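Local coordinates for protein lovastatin nonaketide synthase, polyketide synthase component (PDB 7CPX) that assembles the nonaketide backbone of dihydromonacolin L from malonyl-CoA units on the route to lovastatin, working as a homodimeric iterative polyketide synthase with LovC, at residues A[556-561]-A[841-846]; A[830-835]-A[860-865]; A[1274-1279]-A[2400-2405]; A[2406-2411]-A[2422-2427]. The protein carries 2 engineered substitutions. All coordinates share one frame; numbering follows the deposited sequence.

Contact 1 (A[556-561]-A[841-846]); sequences QPSVLG and ALDIGI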
loop_
_atom_site.group_PDB
_atom_site.type_symbol
_atom_site.label_atom_id
_atom_site.label_comp_id
_atom_site.label_asym_id
_atom_site.label_seq_id
_atom_site.Cartn_x
_atom_site.Cartn_y
_atom_site.Cartn_z
ATOM N N GLN A 556 -21.381 56.857 19.038
ATOM C CA GLN A 556 -22.088 57.160 20.282
ATOM C C GLN A 556 -21.351 58.260 21.037
ATOM O O GLN A 556 -20.803 58.029 22.122
ATOM C CB GLN A 556 -22.224 55.905 21.143
ATOM C CG GLN A 556 -23.034 54.795 20.493
ATOM C CD GLN A 556 -23.125 53.552 21.356
ATOM O OE1 GLN A 556 -22.885 52.439 20.888
ATOM N NE2 GLN A 556 -23.481 53.735 22.623
ATOM N N PRO A 557 -21.317 59.474 20.489
ATOM C CA PRO A 557 -20.701 60.606 21.198
ATOM C C PRO A 557 -21.644 61.396 22.095
ATOM O O PRO A 557 -21.270 62.488 22.533
ATOM C CB PRO A 557 -20.216 61.484 20.037
ATOM C CG PRO A 557 -21.234 61.267 18.978
ATOM C CD PRO A 557 -21.677 59.830 19.104
ATOM N N SER A 558 -22.840 60.886 22.383
ATOM C CA SER A 558 -23.832 61.640 23.140
ATOM C C SER A 558 -23.491 61.611 24.626
ATOM O O SER A 558 -23.519 60.547 25.263
ATOM C CB SER A 558 -25.230 61.077 22.893
ATOM O OG SER A 558 -25.256 59.678 23.101
ATOM N N VAL A 559 -23.183 62.784 25.179
ATOM C CA VAL A 559 -22.816 62.921 26.580
ATOM C C VAL A 559 -23.730 63.943 27.240
ATOM O O VAL A 559 -24.214 64.883 26.602
ATOM C CB VAL A 559 -21.340 63.339 26.757
ATOM C CG1 VAL A 559 -21.136 64.777 26.311
ATOM C CG2 VAL A 559 -20.905 63.159 28.202
ATOM N N LEU A 560 -23.962 63.744 28.532
ATOM C CA LEU A 560 -24.720 64.667 29.366
ATOM C C LEU A 560 -23.749 65.391 30.288
ATOM O O LEU A 560 -23.040 64.752 31.072
ATOM C CB LEU A 560 -25.785 63.926 30.175
ATOM C CG LEU A 560 -26.432 64.700 31.326
ATOM C CD1 LEU A 560 -27.051 65.995 30.830
ATOM C CD2 LEU A 560 -27.474 63.843 32.026
ATOM N N GLY A 561 -23.720 66.716 30.195
ATOM C CA GLY A 561 -22.812 67.506 31.003
ATOM C C GLY A 561 -23.385 67.863 32.357
ATOM O O GLY A 561 -24.232 68.756 32.465
ATOM N N ALA A 841 -31.899 58.371 24.039
ATOM C CA ALA A 841 -30.745 57.913 23.273
ATOM C C ALA A 841 -29.418 58.372 23.865
ATOM O O ALA A 841 -28.375 58.127 23.244
ATOM C CB ALA A 841 -30.859 58.392 21.825
ATOM N N LEU A 842 -29.417 59.021 25.028
ATOM C CA LEU A 842 -28.169 59.429 25.656
ATOM C C LEU A 842 -27.309 58.209 25.956
ATOM O O LEU A 842 -27.816 57.146 26.325
ATOM C CB LEU A 842 -28.452 60.203 26.943
ATOM C CG LEU A 842 -27.226 60.649 27.743
ATOM C CD1 LEU A 842 -26.387 61.635 26.944
ATOM C CD2 LEU A 842 -27.650 61.253 29.070
ATOM N N ASP A 843 -25.997 58.369 25.799
ATOM C CA ASP A 843 -25.048 57.278 25.969
ATOM C C ASP A 843 -24.209 57.409 27.230
ATOM O O ASP A 843 -24.106 56.450 28.001
ATOM C CB ASP A 843 -24.129 57.192 24.742
ATOM C CG ASP A 843 -24.889 56.884 23.467
ATOM O OD1 ASP A 843 -25.804 56.037 23.509
ATOM O OD2 ASP A 843 -24.577 57.499 22.425
ATOM N N ILE A 844 -23.602 58.572 27.469
ATOM C CA ILE A 844 -22.670 58.743 28.575
ATOM C C ILE A 844 -22.981 60.051 29.295
ATOM O O ILE A 844 -23.724 60.898 28.803
ATOM C CB ILE A 844 -21.202 58.704 28.092
ATOM C CG1 ILE A 844 -20.225 58.845 29.262
ATOM C CG2 ILE A 844 -20.955 59.780 27.044
ATOM C CD1 ILE A 844 -18.815 58.418 28.928
ATOM N N GLY A 845 -22.432 60.187 30.490
ATOM C CA GLY A 845 -22.492 61.443 31.221
ATOM C C GLY A 845 -21.140 61.779 31.807
ATOM O O GLY A 845 -20.419 60.901 32.280
ATOM N N ILE A 846 -20.798 63.063 31.761
ATOM C CA ILE A 846 -19.517 63.563 32.246
ATOM C C ILE A 846 -19.785 64.588 33.336
ATOM O O ILE A 846 -20.534 65.551 33.123
ATOM C CB ILE A 846 -18.676 64.178 31.117
ATOM C CG1 ILE A 846 -18.142 63.079 30.198
ATOM C CG2 ILE A 846 -17.526 64.990 31.696
ATOM C CD1 ILE A 846 -17.581 63.596 28.893
#
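Val559 and Ile844 face each other across two neighbouring parallel strands, 558-563 and 844-848, in the middle of the five-stranded parallel sheet of the malonyl-CoA:ACP transacylase domain. On the face carrying Val559, Ile844 and Ile846, one methyl does most of the work: with CG2 of Val559 anti to the backbone N (CG1 at chi1 70°), that methyl reaches over the partner strand. Val559 CG2 lies 3.6 Å from Ile844 CG2 and 3.4 Å from Ile846 CG1, and it also meets Ile846 CD1. The end of Ile844 leads away instead, its CG1 anti to the backbone N, and its side chain also packs on Leu894 and Phe898 of helix 883-898. On the other face, that of Leu560, Leu560 and Leu842 cross at about a right angle, Leu560 CB resting 3.4 Å from Leu842 CD2 while helix 828-838 closes over both. At the exposed end Gln556 lies crosswise to Asp843, its amide plane turned 60° from the carboxylate. The strands are stitched by alternating backbone bonds, Ile844 N to Ser558 O at 3.0 Å and Leu560 N to Ile844 O at 2.9 Å. Ser558 O also takes a weak bond from Asp843 N, whereas the last of these bonds within the two segments runs from Ile846 N to Leu560 O, 2.9 Å long with 162° at the hydrogen.

Contact 2 (A[830-835]-A[860-865]); sequences HAVQRA and ATIKDV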
loop_
_atom_site.group_PDB
_atom_site.type_symbol
_atom_site.label_atom_id
_atom_site.label_comp_id
_atom_site.label_asym_id
_atom_site.label_seq_id
_atom_site.Cartn_x
_atom_site.Cartn_y
_atom_site.Cartn_z
ATOM N N HIS A 830 -34.515 66.556 39.137
ATOM C CA HIS A 830 -35.555 66.784 38.139
ATOM C C HIS A 830 -34.953 67.156 36.789
ATOM O O HIS A 830 -35.425 66.694 35.744
ATOM C CB HIS A 830 -36.511 67.875 38.620
ATOM C CG HIS A 830 -37.746 68.005 37.783
ATOM N ND1 HIS A 830 -38.499 66.917 37.395
ATOM C CD2 HIS A 830 -38.362 69.093 37.265
ATOM C CE1 HIS A 830 -39.524 67.330 36.672
ATOM N NE2 HIS A 830 -39.465 68.646 36.577
ATOM N N ALA A 831 -33.917 67.999 36.789
ATOM C CA ALA A 831 -33.273 68.369 35.533
ATOM C C ALA A 831 -32.619 67.163 34.874
ATOM O O ALA A 831 -32.693 66.996 33.651
ATOM C CB ALA A 831 -32.243 69.471 35.777
ATOM N N VAL A 832 -31.965 66.311 35.669
ATOM C CA VAL A 832 -31.366 65.100 35.114
ATOM C C VAL A 832 -32.446 64.200 34.531
ATOM O O VAL A 832 -32.282 63.626 33.447
ATOM C CB VAL A 832 -30.543 64.368 36.190
ATOM C CG1 VAL A 832 -30.065 63.021 35.671
ATOM C CG2 VAL A 832 -29.364 65.220 36.628
ATOM N N GLN A 833 -33.562 64.053 35.248
ATOM C CA GLN A 833 -34.674 63.256 34.743
ATOM C C GLN A 833 -35.160 63.793 33.405
ATOM O O GLN A 833 -35.366 63.032 32.454
ATOM C CB GLN A 833 -35.809 63.251 35.769
ATOM C CG GLN A 833 -37.137 62.722 35.246
ATOM C CD GLN A 833 -38.194 62.645 36.329
ATOM O OE1 GLN A 833 -37.965 63.057 37.467
ATOM N NE2 GLN A 833 -39.361 62.117 35.982
ATOM N N ARG A 834 -35.347 65.110 33.315
ATOM C CA ARG A 834 -35.804 65.713 32.068
ATOM C C ARG A 834 -34.816 65.448 30.939
ATOM O O ARG A 834 -35.204 65.035 29.839
ATOM C CB ARG A 834 -36.005 67.215 32.264
ATOM C CG ARG A 834 -37.294 67.582 32.978
ATOM C CD ARG A 834 -38.433 67.747 31.988
ATOM N NE ARG A 834 -38.270 68.948 31.177
ATOM C CZ ARG A 834 -38.932 69.193 30.055
ATOM N NH1 ARG A 834 -39.805 68.329 29.563
ATOM N NH2 ARG A 834 -38.710 70.333 29.407
ATOM N N ALA A 835 -33.528 65.668 31.203
ATOM C CA ALA A 835 -32.524 65.511 30.157
ATOM C C ALA A 835 -32.451 64.071 29.668
ATOM O O ALA A 835 -32.327 63.823 28.464
ATOM C CB ALA A 835 -31.161 65.974 30.667
ATOM N N ALA A 860 -27.472 57.483 40.040
ATOM C CA ALA A 860 -28.665 56.863 40.603
ATOM C C ALA A 860 -29.929 57.443 39.983
ATOM O O ALA A 860 -30.868 56.706 39.661
ATOM C CB ALA A 860 -28.681 57.043 42.121
ATOM N N THR A 861 -29.972 58.766 39.805
ATOM C CA THR A 861 -31.127 59.391 39.169
ATOM C C THR A 861 -31.278 58.922 37.729
ATOM O O THR A 861 -32.396 58.683 37.259
ATOM C CB THR A 861 -30.994 60.914 39.218
ATOM O OG1 THR A 861 -30.808 61.337 40.574
ATOM C CG2 THR A 861 -32.238 61.581 38.646
ATOM N N ILE A 862 -30.163 58.797 37.008
ATOM C CA ILE A 862 -30.224 58.322 35.628
ATOM C C ILE A 862 -30.791 56.911 35.580
ATOM O O ILE A 862 -31.652 56.598 34.749
ATOM C CB ILE A 862 -28.831 58.394 34.974
ATOM C CG1 ILE A 862 -28.404 59.855 34.806
ATOM C CG2 ILE A 862 -28.840 57.665 33.632
ATOM C CD1 ILE A 862 -27.001 60.035 34.263
ATOM N N LYS A 863 -30.318 56.035 36.469
ATOM C CA LYS A 863 -30.811 54.661 36.478
ATOM C C LYS A 863 -32.280 54.600 36.876
ATOM O O LYS A 863 -33.038 53.778 36.348
ATOM C CB LYS A 863 -29.959 53.805 37.415
ATOM C CG LYS A 863 -28.595 53.457 36.842
ATOM C CD LYS A 863 -27.799 52.549 37.765
ATOM C CE LYS A 863 -27.374 53.267 39.035
ATOM N NZ LYS A 863 -26.490 52.421 39.883
ATOM N N ASP A 864 -32.702 55.455 37.811
ATOM C CA ASP A 864 -34.098 55.449 38.238
ATOM C C ASP A 864 -35.014 55.944 37.125
ATOM O O ASP A 864 -36.044 55.325 36.834
ATOM C CB ASP A 864 -34.262 56.307 39.492
ATOM C CG ASP A 864 -33.457 55.786 40.665
ATOM O OD1 ASP A 864 -33.260 54.555 40.753
ATOM O OD2 ASP A 864 -33.017 56.606 41.498
ATOM N N VAL A 865 -34.654 57.061 36.492
ATOM C CA VAL A 865 -35.483 57.610 35.421
ATOM C C VAL A 865 -35.532 56.643 34.246
ATOM O O VAL A 865 -36.605 56.337 33.713
ATOM C CB VAL A 865 -34.957 58.991 34.994
ATOM C CG1 VAL A 865 -35.790 59.547 33.846
ATOM C CG2 VAL A 865 -34.956 59.954 36.174
#
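Gln833 and Val865 meet where segments 830-835 and 860-865, on helices 828-838 and 855-865, run at 49°, the segment axes 9.2 Å apart at the closest. The Gln833 chain crosses the valine at about a right angle and uses only its aliphatic base: its CB sits 3.4 Å from Val865 CG2, the closest approach of the contact, though both residues are partly exposed. CG is anti to the backbone N (chi1 167°), and the extended chain beyond it carries the amide to the His830 ring, where OE1 lies in plane at the edge. On the buried side the groups that meet are aliphatic and slightly further apart. Val832 points its CG1 at Ile862, 3.7 Å from Ile862 CG1, while Thr861 offers its methyl, CG2 lying 4.0 Å from Val832 CG1. The threonine hydroxyl turns elsewhere, bonding to the carbonyl O of Pro857 in its own helix. No hydrogen bond joins the two segments, and Val832 also touches Val652 of strand 648-652. Helix 855-865 connects the adjacent parallel strands 844-848 and 872-875, so the contact sets the helix of a beta-alpha-beta crossover against the helix that precedes it in the chain, as in layered alpha/beta folds.

Contact 3 (A[1274-1279]-A[2400-2405]); sequences ARWSWG and ELTTGI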
loop_
_atom_site.group_PDB
_atom_site.type_symbol
_atom_site.label_atom_id
_atom_site.label_comp_id
_atom_site.label_asym_id
_atom_site.label_seq_id
_atom_site.Cartn_x
_atom_site.Cartn_y
_atom_site.Cartn_z
ATOM N N ALA A 1274 26.076 -37.079 -34.264
ATOM C CA ALA A 1274 25.918 -37.442 -35.662
ATOM C C ALA A 1274 26.273 -38.910 -35.830
ATOM O O ALA A 1274 26.997 -39.485 -35.014
ATOM C CB ALA A 1274 26.792 -36.574 -36.572
ATOM N N ARG A 1275 25.758 -39.510 -36.898
ATOM C CA ARG A 1275 26.001 -40.909 -37.209
ATOM C C ARG A 1275 26.490 -41.045 -38.643
ATOM O O ARG A 1275 26.156 -40.234 -39.514
ATOM C CB ARG A 1275 24.738 -41.760 -37.016
ATOM C CG ARG A 1275 23.538 -41.294 -37.821
ATOM C CD ARG A 1275 22.416 -42.324 -37.808
ATOM N NE ARG A 1275 22.153 -42.842 -36.468
ATOM C CZ ARG A 1275 22.527 -44.035 -36.023
ATOM N NH1 ARG A 1275 23.178 -44.893 -36.793
ATOM N NH2 ARG A 1275 22.234 -44.380 -34.773
ATOM N N TRP A 1276 27.289 -42.088 -38.872
ATOM C CA TRP A 1276 27.784 -42.426 -40.204
ATOM C C TRP A 1276 26.678 -43.152 -40.959
ATOM O O TRP A 1276 26.663 -44.379 -41.085
ATOM C CB TRP A 1276 29.037 -43.290 -40.120
ATOM C CG TRP A 1276 30.267 -42.558 -39.714
ATOM C CD1 TRP A 1276 30.343 -41.290 -39.236
ATOM C CD2 TRP A 1276 31.611 -43.053 -39.758
ATOM N NE1 TRP A 1276 31.649 -40.958 -38.975
ATOM C CE2 TRP A 1276 32.448 -42.025 -39.286
ATOM C CE3 TRP A 1276 32.186 -44.266 -40.148
ATOM C CZ2 TRP A 1276 33.830 -42.171 -39.193
ATOM C CZ3 TRP A 1276 33.558 -44.409 -40.055
ATOM C CH2 TRP A 1276 34.364 -43.368 -39.583
ATOM N N SER A 1277 25.723 -42.378 -41.466
ATOM C CA SER A 1277 24.747 -42.958 -42.372
ATOM C C SER A 1277 25.511 -43.558 -43.541
ATOM O O SER A 1277 26.137 -42.831 -44.318
ATOM C CB SER A 1277 23.747 -41.905 -42.849
ATOM O OG SER A 1277 22.757 -42.482 -43.682
ATOM N N TRP A 1278 25.504 -44.882 -43.648
ATOM C CA TRP A 1278 26.240 -45.595 -44.688
ATOM C C TRP A 1278 25.252 -45.911 -45.805
ATOM O O TRP A 1278 24.372 -46.758 -45.657
ATOM C CB TRP A 1278 26.881 -46.859 -44.131
ATOM C CG TRP A 1278 28.141 -46.633 -43.353
ATOM C CD1 TRP A 1278 28.266 -46.572 -41.999
ATOM C CD2 TRP A 1278 29.459 -46.461 -43.884
ATOM N NE1 TRP A 1278 29.577 -46.364 -41.651
ATOM C CE2 TRP A 1278 30.332 -46.294 -42.792
ATOM C CE3 TRP A 1278 29.984 -46.427 -45.177
ATOM C CZ2 TRP A 1278 31.699 -46.094 -42.954
ATOM C CZ3 TRP A 1278 31.340 -46.232 -45.336
ATOM C CH2 TRP A 1278 32.183 -46.067 -44.232
ATOM N N GLY A 1279 25.402 -45.222 -46.935
ATOM C CA GLY A 1279 24.482 -45.386 -48.034
ATOM C C GLY A 1279 25.195 -45.626 -49.348
ATOM O O GLY A 1279 26.373 -45.307 -49.502
ATOM N N GLU A 2400 30.171 -45.728 -33.633
ATOM C CA GLU A 2400 30.931 -44.482 -33.686
ATOM C C GLU A 2400 29.955 -43.324 -33.548
ATOM O O GLU A 2400 29.207 -43.011 -34.477
ATOM C CB GLU A 2400 31.726 -44.382 -34.983
ATOM C CG GLU A 2400 32.646 -45.558 -35.243
ATOM C CD GLU A 2400 33.640 -45.279 -36.354
ATOM O OE1 GLU A 2400 33.738 -44.112 -36.787
ATOM O OE2 GLU A 2400 34.326 -46.225 -36.794
ATOM N N LEU A 2401 29.962 -42.683 -32.385
ATOM C CA LEU A 2401 29.137 -41.505 -32.147
ATOM C C LEU A 2401 29.914 -40.289 -32.625
ATOM O O LEU A 2401 30.791 -39.779 -31.922
ATOM C CB LEU A 2401 28.767 -41.390 -30.674
ATOM C CG LEU A 2401 27.727 -42.390 -30.167
ATOM C CD1 LEU A 2401 28.268 -43.809 -30.194
ATOM C CD2 LEU A 2401 27.280 -42.023 -28.769
ATOM N N THR A 2402 29.619 -39.846 -33.842
ATOM C CA THR A 2402 30.247 -38.645 -34.372
ATOM C C THR A 2402 29.714 -37.424 -33.636
ATOM O O THR A 2402 28.501 -37.273 -33.462
ATOM C CB THR A 2402 29.981 -38.526 -35.870
ATOM O OG1 THR A 2402 30.461 -39.701 -36.536
ATOM C CG2 THR A 2402 30.678 -37.305 -36.447
ATOM N N THR A 2403 30.621 -36.554 -33.205
ATOM C CA THR A 2403 30.241 -35.426 -32.371
ATOM C C THR A 2403 31.198 -34.271 -32.617
ATOM O O THR A 2403 32.324 -34.459 -33.084
ATOM C CB THR A 2403 30.238 -35.816 -30.888
ATOM O OG1 THR A 2403 29.488 -37.025 -30.712
ATOM C CG2 THR A 2403 29.617 -34.722 -30.049
ATOM N N GLY A 2404 30.734 -33.065 -32.301
ATOM C CA GLY A 2404 31.569 -31.887 -32.366
ATOM C C GLY A 2404 31.565 -31.159 -33.690
ATOM O O GLY A 2404 32.378 -30.243 -33.871
ATOM N N ILE A 2405 30.699 -31.535 -34.622
ATOM C CA ILE A 2405 30.578 -30.844 -35.903
ATOM C C ILE A 2405 29.416 -29.860 -35.794
ATOM O O ILE A 2405 28.270 -30.297 -35.603
ATOM C CB ILE A 2405 30.356 -31.826 -37.058
ATOM C CG1 ILE A 2405 31.515 -32.819 -37.117
ATOM C CG2 ILE A 2405 30.241 -31.069 -38.370
ATOM C CD1 ILE A 2405 31.328 -33.906 -38.132
#
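Trp1276 presents one face of its indole to Glu2400, whose OE1 stands 2.9 Å above the ring plane, offset toward the rim on the six-membered side. The nearest ring atom is Trp1276 CH2, 3.0 Å from Glu2400 OE1. Ring and carboxylate planes are 60° apart, so the carboxylate leans an oxygen over the ring instead of stacking flat on it. Glu2400 gets there on a chain extended beyond CG, with CG anti to the carbonyl carbon (chi1 -55°). Arg2423 forms a cation-pi contact on the opposite face of the same indole; its positive charge may partly offset the carboxylate across the ring, though Arg2423 also makes a salt bridge to Glu1797. Strand 2400-2402 is the outermost strand of the parallel, Rossmann-type sheet of the ketoreductase domain, and strand 1275-1280 is the outermost strand of a separate mixed sheet, where it pairs with strand 1804-1811, consistent with the structural subdomain that accompanies ketoreductases in such synthases. Segments 1275-1279 and 2400-2402 run at 109° to each other, and a single antiparallel hydrogen-bonded pair, Ala1274 with Thr2402, joins the two edges. Both of its bonds are weak: Ala1274 N to Thr2402 O at 2.6 Å and Thr2402 N to Ala1274 O at 2.9 Å. Beside this bridge the Ala1274 CB lies 3.8 Å from Thr2402 CB. The Thr2402 side chain crosses Trp1276 at about a right angle, its OG1 3.0 Å from Trp1276 NE1 but badly angled for a hydrogen bond. Trp1276 is also the centre of an inverse gamma turn, and Trp1278 NE1 lies in plane at the edge of its indole.

Contact 4 (A[2406-2411]-A[2422-2427]); sequences PPLDPA and PRIGNL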
loop_
_atom_site.group_PDB
_atom_site.type_symbol
_atom_site.label_atom_id
_atom_site.label_comp_id
_atom_site.label_asym_id
_atom_site.label_seq_id
_atom_site.Cartn_x
_atom_site.Cartn_y
_atom_site.Cartn_z
ATOM N N PRO A 2406 29.652 -28.557 -35.913
ATOM C CA PRO A 2406 28.563 -27.597 -35.786
ATOM C C PRO A 2406 27.756 -27.526 -37.067
ATOM O O PRO A 2406 28.198 -28.024 -38.115
ATOM C CB PRO A 2406 29.296 -26.278 -35.517
ATOM C CG PRO A 2406 30.551 -26.421 -36.300
ATOM C CD PRO A 2406 30.923 -27.888 -36.245
ATOM N N PRO A 2407 26.567 -26.930 -37.030
ATOM C CA PRO A 2407 25.855 -26.660 -38.283
ATOM C C PRO A 2407 26.733 -25.862 -39.230
ATOM O O PRO A 2407 27.084 -24.713 -38.947
ATOM C CB PRO A 2407 24.621 -25.871 -37.828
ATOM C CG PRO A 2407 24.418 -26.276 -36.411
ATOM C CD PRO A 2407 25.792 -26.505 -35.852
ATOM N N LEU A 2408 27.102 -26.468 -40.354
ATOM C CA LEU A 2408 28.094 -25.885 -41.251
ATOM C C LEU A 2408 27.449 -24.760 -42.048
ATOM O O LEU A 2408 26.615 -25.005 -42.926
ATOM C CB LEU A 2408 28.665 -26.960 -42.170
ATOM C CG LEU A 2408 29.220 -28.182 -41.437
ATOM C CD1 LEU A 2408 29.656 -29.233 -42.428
ATOM C CD2 LEU A 2408 30.375 -27.791 -40.534
ATOM N N ASP A 2409 27.834 -23.529 -41.742
ATOM C CA ASP A 2409 27.287 -22.371 -42.432
ATOM C C ASP A 2409 27.969 -22.210 -43.786
ATOM O O ASP A 2409 29.198 -22.090 -43.835
ATOM C CB ASP A 2409 27.485 -21.115 -41.594
ATOM C CG ASP A 2409 26.810 -19.899 -42.198
ATOM O OD1 ASP A 2409 26.145 -20.043 -43.245
ATOM O OD2 ASP A 2409 26.945 -18.798 -41.623
ATOM N N PRO A 2410 27.227 -22.206 -44.896
ATOM C CA PRO A 2410 27.874 -21.946 -46.192
ATOM C C PRO A 2410 28.597 -20.614 -46.239
ATOM O O PRO A 2410 29.594 -20.483 -46.959
ATOM C CB PRO A 2410 26.703 -21.994 -47.182
ATOM C CG PRO A 2410 25.683 -22.848 -46.519
ATOM C CD PRO A 2410 25.807 -22.564 -45.053
ATOM N N ALA A 2411 28.120 -19.614 -45.492
ATOM C CA ALA A 2411 28.805 -18.327 -45.458
ATOM C C ALA A 2411 30.242 -18.473 -44.982
ATOM O O ALA A 2411 31.110 -17.684 -45.373
ATOM C CB ALA A 2411 28.045 -17.353 -44.557
ATOM N N PRO A 2422 32.060 -34.211 -48.931
ATOM C CA PRO A 2422 30.649 -34.627 -48.919
ATOM C C PRO A 2422 30.259 -35.417 -47.687
ATOM O O PRO A 2422 29.061 -35.574 -47.426
ATOM C CB PRO A 2422 30.528 -35.481 -50.184
ATOM C CG PRO A 2422 31.895 -36.042 -50.367
ATOM C CD PRO A 2422 32.828 -34.935 -49.958
ATOM N N ARG A 2423 31.232 -35.924 -46.926
ATOM C CA ARG A 2423 30.919 -36.716 -45.743
ATOM C C ARG A 2423 30.015 -35.948 -44.786
ATOM O O ARG A 2423 29.195 -36.543 -44.079
ATOM C CB ARG A 2423 32.218 -37.119 -45.046
ATOM C CG ARG A 2423 32.083 -38.247 -44.045
ATOM C CD ARG A 2423 33.356 -38.397 -43.228
ATOM N NE ARG A 2423 33.553 -39.764 -42.758
ATOM C CZ ARG A 2423 34.158 -40.714 -43.457
ATOM N NH1 ARG A 2423 34.628 -40.487 -44.672
ATOM N NH2 ARG A 2423 34.295 -41.925 -42.923
ATOM N N ILE A 2424 30.141 -34.624 -44.766
ATOM C CA ILE A 2424 29.433 -33.773 -43.817
ATOM C C ILE A 2424 28.234 -33.126 -44.493
ATOM O O ILE A 2424 27.691 -32.132 -43.997
ATOM C CB ILE A 2424 30.374 -32.693 -43.262
ATOM C CG1 ILE A 2424 30.629 -31.648 -44.352
ATOM C CG2 ILE A 2424 31.672 -33.321 -42.795
ATOM C CD1 ILE A 2424 31.858 -30.824 -44.148
ATOM N N GLY A 2425 27.813 -33.682 -45.628
ATOM C CA GLY A 2425 26.858 -32.980 -46.470
ATOM C C GLY A 2425 25.574 -32.628 -45.744
ATOM O O GLY A 2425 25.042 -31.525 -45.894
ATOM N N ASN A 2426 25.060 -33.559 -44.940
ATOM C CA ASN A 2426 23.783 -33.341 -44.273
ATOM C C ASN A 2426 23.864 -32.300 -43.164
ATOM O O ASN A 2426 22.819 -31.901 -42.640
ATOM C CB ASN A 2426 23.260 -34.657 -43.698
ATOM C CG ASN A 2426 21.775 -34.840 -43.932
ATOM O OD1 ASN A 2426 21.362 -35.468 -44.906
ATOM N ND2 ASN A 2426 20.962 -34.286 -43.039
ATOM N N LEU A 2427 25.064 -31.853 -42.796
ATOM C CA LEU A 2427 25.256 -30.952 -41.670
ATOM C C LEU A 2427 25.415 -29.496 -42.097
ATOM O O LEU A 2427 25.957 -28.692 -41.331
ATOM C CB LEU A 2427 26.478 -31.387 -40.858
ATOM C CG LEU A 2427 26.604 -32.891 -40.606
ATOM C CD1 LEU A 2427 27.804 -33.183 -39.725
ATOM C CD2 LEU A 2427 25.336 -33.446 -39.983
#
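Leu2408 meets Leu2427 and Ile2424, joining an irregular loop near the C-terminal end of the ketoreductase domain to a 3-10 turn some ten residues further on. Two grips hold it. Its backbone N donates to Leu2427 O, a bond of 2.7 Å with 167° at the hydrogen, and its side chain lies against the same oxygen, Leu2408 CB and CG each 3.3 Å from Leu2427 O. From there CD1 runs on toward the turn. Leu2408 CG stands anti to the carbonyl carbon (chi1 -54°), and the side chain crosses Ile2424 at about a right angle, its CD1 3.2 Å from Ile2424 CD1 and equally near Ile2424 CG1. Leu2427 adds its CB to the apolar patch, 4.1 Å from Leu2408 CD1, and its own side chain packs on Leu1810 of strand 1804-1811. Ile2424 touches Met2299 and Phe2418 besides. The turn is closed internally by backbone bonds from Gly2425 N to Pro2422 O and from Leu2427 N to Ile2424 O. Beyond Leu2408 the first loop bends through an Asx turn, in which Ala2411 N approaches Asp2409 OD1 at 3.0 Å from above the carboxylate plane.

How the contacts relate
The four contacts form two pairs on opposite sides of the chain's centre, contacts 1 and 3 lying about 130 Å apart between centres. Contacts 1 and 2 share the transacylase domain: helix 828-838, strand 844-848 and helix 855-865 follow one another, and Leu560 CD1 reaches Ala835 CB at 4.1 Å. Contact 1 is a regular strand pair, buried except at its loop end; contact 2, mostly buried, has aliphatic packing and no hydrogen bond between its segments. Contact 4 lies within the ketoreductase and contact 3 joins it to the neighbouring mixed sheet; they touch through Ile2405 CG2 and Leu2427 CD1. Both are largely buried, yet contact 3 mixes charge with an aromatic ring, whereas contact 4 joins loops by one backbone bond and aliphatic groups.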